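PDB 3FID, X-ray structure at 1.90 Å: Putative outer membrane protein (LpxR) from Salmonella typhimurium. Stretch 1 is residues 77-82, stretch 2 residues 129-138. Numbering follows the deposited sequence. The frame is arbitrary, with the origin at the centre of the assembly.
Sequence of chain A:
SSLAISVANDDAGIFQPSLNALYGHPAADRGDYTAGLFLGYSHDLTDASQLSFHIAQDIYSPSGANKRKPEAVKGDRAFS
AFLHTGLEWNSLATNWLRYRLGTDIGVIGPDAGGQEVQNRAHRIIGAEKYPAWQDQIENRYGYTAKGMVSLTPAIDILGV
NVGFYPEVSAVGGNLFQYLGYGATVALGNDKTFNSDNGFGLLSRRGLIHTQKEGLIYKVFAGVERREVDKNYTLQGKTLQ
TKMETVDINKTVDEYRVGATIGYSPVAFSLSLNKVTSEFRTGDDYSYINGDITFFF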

# COMPACT_ATOMS: atom_id res chain seq x y z
N ARG A 77 -7.18 17.06 0.33
CA ARG A 77 -7.68 16.07 1.28
C ARG A 77 -7.51 16.58 2.71
O ARG A 77 -6.56 17.30 3.04
N ALA A 78 -8.47 16.22 3.56
CA ALA A 78 -8.37 16.44 4.99
C ALA A 78 -7.36 15.44 5.58
O ALA A 78 -7.13 14.38 4.97
N PHE A 79 -6.83 15.73 6.77
CA PHE A 79 -6.15 14.70 7.56
C PHE A 79 -7.11 13.51 7.81
O PHE A 79 -8.31 13.69 8.09
N SER A 80 -6.60 12.29 7.68
CA SER A 80 -7.36 11.09 8.05
C SER A 80 -6.43 9.92 8.37
O SER A 80 -5.24 9.95 8.07
N ALA A 81 -6.96 8.89 9.01
CA ALA A 81 -6.21 7.64 9.15
C ALA A 81 -7.12 6.43 9.05
O ALA A 81 -8.32 6.50 9.33
N PHE A 82 -6.53 5.33 8.62
CA PHE A 82 -7.22 4.07 8.40
C PHE A 82 -6.48 3.04 9.26
O PHE A 82 -5.32 2.78 9.04
N LYS A 129 3.42 20.09 15.65
CA LYS A 129 2.27 19.31 15.26
C LYS A 129 1.39 20.09 14.28
O LYS A 129 1.48 21.33 14.21
N TYR A 130 0.59 19.37 13.51
CA TYR A 130 -0.29 19.97 12.51
C TYR A 130 -1.68 20.10 13.12
O TYR A 130 -2.32 19.09 13.43
N PRO A 131 -2.14 21.36 13.31
CA PRO A 131 -3.42 21.59 14.01
C PRO A 131 -4.67 21.07 13.30
O PRO A 131 -5.66 20.81 13.96
N ALA A 132 -4.63 20.90 11.98
CA ALA A 132 -5.84 20.49 11.22
C ALA A 132 -6.28 19.06 11.48
O ALA A 132 -7.28 18.61 10.95
N TRP A 133 -5.53 18.34 12.33
CA TRP A 133 -6.02 17.07 12.85
C TRP A 133 -7.35 17.24 13.60
O TRP A 133 -8.12 16.32 13.68
N GLN A 134 -7.62 18.44 14.14
CA GLN A 134 -8.90 18.74 14.81
C GLN A 134 -10.05 18.68 13.81
O GLN A 134 -11.19 18.44 14.20
N ASP A 135 -9.75 18.92 12.54
CA ASP A 135 -10.76 18.89 11.48
C ASP A 135 -10.61 17.65 10.58
O ASP A 135 -10.95 17.67 9.39
N GLN A 136 -10.08 16.55 11.15
CA GLN A 136 -9.92 15.29 10.40
C GLN A 136 -11.25 14.67 9.95
O GLN A 136 -12.31 15.07 10.43
N ILE A 137 -11.19 13.71 9.02
CA ILE A 137 -12.37 12.93 8.63
C ILE A 137 -12.98 12.20 9.83
O ILE A 137 -12.28 11.58 10.61
N GLU A 138 -14.30 12.30 9.96
CA GLU A 138 -15.03 11.68 11.08
C GLU A 138 -15.17 10.16 10.96
O GLU A 138 -15.07 9.61 9.85

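The contact is built around one large bump, the side chain of Phe-79, which projects from the loop just ahead of the strand that begins at Ser-80 and fills a hollow formed by the 3-10 segment 131-134 and the residues next to it. Its CA-to-CB bond points toward the second stretch, and with chi1 at -80° (m) and chi2 at -78° the ring lies among Tyr-130, Ala-132 and Trp-133. Phe-79 accounts for the largest share of the 455 Å² buried between the stretches.

The broadest wall of the hollow is the indole of Trp-133. Its CB points sideways, but chi1 of -86° (m) and chi2 of 112° bring the far end of the side chain nearer to the first stretch. Phe-79 CD1 lies over one indole face, 3.4 Å from Trp-133 CE2, and Phe-79 CB sits 3.7 Å from the centroid of the Trp-133 six-membered ring, nearly on the ring normal, in a CH-pi contact. The phenyl and the five-membered ring meet obliquely, their planes at 31°. Beyond Phe-79, the indole reaches the start of the strand, where Trp-133 CH2 is 3.5 Å from Ser-80 O and 4.5 Å from Ala-81 CB.

Tyr-130, also m in chi1, closes the hollow near the tip of the phenyl, with Phe-79 CZ 3.5 Å from Tyr-130 CD1. These rings are near parallel but slid apart, so they barely overlap. Ala-132 supplies a small methyl that points toward the first stretch, its CB 3.8 Å from Phe-79 CD2.

A second, smaller fit involves Ile-137, whose m,m rotamer places CD1 3.7 Å from Ala-78 CB and CG1 3.8 Å from Ser-80 CB. The branched side chain thus touches residues flanking Phe-79 in sequence. Ser-80 is p in chi1, and its CB points sideways.

Polar links are made by the backbone. Ile-137 N donates to Phe-79 O at 3.0 Å with an angle of 159°, and the same oxygen receives a CA-H...O contact from Gln-136 CA at 3.2 Å. The CA-to-CB bond of Gln-136 points sideways (chi1 p, chi2 t), leaving Gln-136 CB 4.3 Å from Phe-79 CB; the residue as a whole has only a modest covered area. A water satisfies the other backbone polar group of Phe-79: it accepts from Phe-79 N at 3.0 Å and donates to Ala-132 O at 2.8 Å and, weakly, to Asp-135 O at 3.1 Å. It thereby ties the backbone of Phe-79, from which the phenyl springs, to the backbone of the segment that forms the pocket. Trp-133 NE1 is hydrogen-bonded elsewhere in the structure.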

# COMPACT_ATOMS: atom_id res chain seq x y z
CB ARG A 77 -7.04 14.67 1.07
CG ARG A 77 -5.58 14.59 1.35
CD ARG A 77 -4.93 13.44 0.53
NE ARG A 77 -5.58 12.17 0.77
CZ ARG A 77 -5.62 11.16 -0.10
NH1 ARG A 77 -5.11 11.26 -1.33
NH2 ARG A 77 -6.26 10.06 0.25
CB ALA A 78 -9.73 16.19 5.61
CB PHE A 79 -5.61 15.27 8.88
CG PHE A 79 -4.30 16.02 8.74
CD1 PHE A 79 -3.08 15.34 8.61
CD2 PHE A 79 -4.28 17.41 8.76
CE1 PHE A 79 -1.86 16.04 8.47
CE2 PHE A 79 -3.07 18.15 8.63
CZ PHE A 79 -1.86 17.48 8.49
CB SER A 80 -8.37 10.67 6.95
OG SER A 80 -7.69 10.19 5.79
CB ALA A 81 -5.39 7.62 10.47
CB PHE A 82 -7.12 3.75 6.91
CG PHE A 82 -7.68 2.40 6.51
CD1 PHE A 82 -8.79 1.85 7.16
CD2 PHE A 82 -7.11 1.72 5.43
CE1 PHE A 82 -9.33 0.63 6.73
CE2 PHE A 82 -7.62 0.49 5.01
CZ PHE A 82 -8.74 -0.05 5.67
CB LYS A 129 1.49 18.80 16.48
CG LYS A 129 0.85 19.85 17.38
CD LYS A 129 0.15 19.17 18.57
CE LYS A 129 0.22 20.01 19.85
NZ LYS A 129 -0.68 19.50 20.96
CB TYR A 130 -0.34 19.12 11.25
CG TYR A 130 0.95 19.00 10.48
CD1 TYR A 130 1.32 17.77 9.92
CD2 TYR A 130 1.79 20.10 10.28
CE1 TYR A 130 2.51 17.63 9.19
CE2 TYR A 130 2.98 19.96 9.54
CZ TYR A 130 3.33 18.73 9.01
OH TYR A 130 4.51 18.55 8.29
CB PRO A 131 -3.45 23.13 14.18
CG PRO A 131 -2.57 23.65 13.06
CD PRO A 131 -1.46 22.62 12.94
CB ALA A 132 -5.69 20.77 9.71
CB TRP A 133 -4.95 16.39 13.73
CG TRP A 133 -3.99 15.55 12.95
CD1 TRP A 133 -2.64 15.79 12.75
CD2 TRP A 133 -4.28 14.32 12.28
NE1 TRP A 133 -2.09 14.77 11.99
CE2 TRP A 133 -3.07 13.86 11.69
CE3 TRP A 133 -5.45 13.55 12.14
CZ2 TRP A 133 -2.99 12.66 10.94
CZ3 TRP A 133 -5.38 12.36 11.39
CH2 TRP A 133 -4.15 11.94 10.78
CB GLN A 134 -8.87 20.13 15.52
CG GLN A 134 -8.69 21.34 14.61
CD GLN A 134 -8.49 22.69 15.35
OE1 GLN A 134 -9.07 22.92 16.43
NE2 GLN A 134 -7.69 23.58 14.77
CB ASP A 135 -10.69 20.22 10.68
CG ASP A 135 -11.93 20.48 9.86
OD1 ASP A 135 -13.02 20.00 10.23
OD2 ASP A 135 -11.81 21.20 8.84
CB GLN A 136 -9.08 14.28 11.21
CG GLN A 136 -9.75 13.68 12.48
CD GLN A 136 -8.81 12.69 13.16
OE1 GLN A 136 -8.42 11.70 12.56
NE2 GLN A 136 -8.43 12.97 14.41
CB ILE A 137 -12.06 11.93 7.46
CG1 ILE A 137 -11.49 12.68 6.23
CG2 ILE A 137 -13.29 11.11 7.08
CD1 ILE A 137 -12.44 13.73 5.57
CB GLU A 138 -16.43 12.29 11.16
CG GLU A 138 -17.38 11.77 10.10
CD GLU A 138 -18.74 12.50 10.13
OE1 GLU A 138 -19.54 12.31 9.19
OE2 GLU A 138 -18.99 13.27 11.07
O HOH W 1 -8.09 17.96 8.34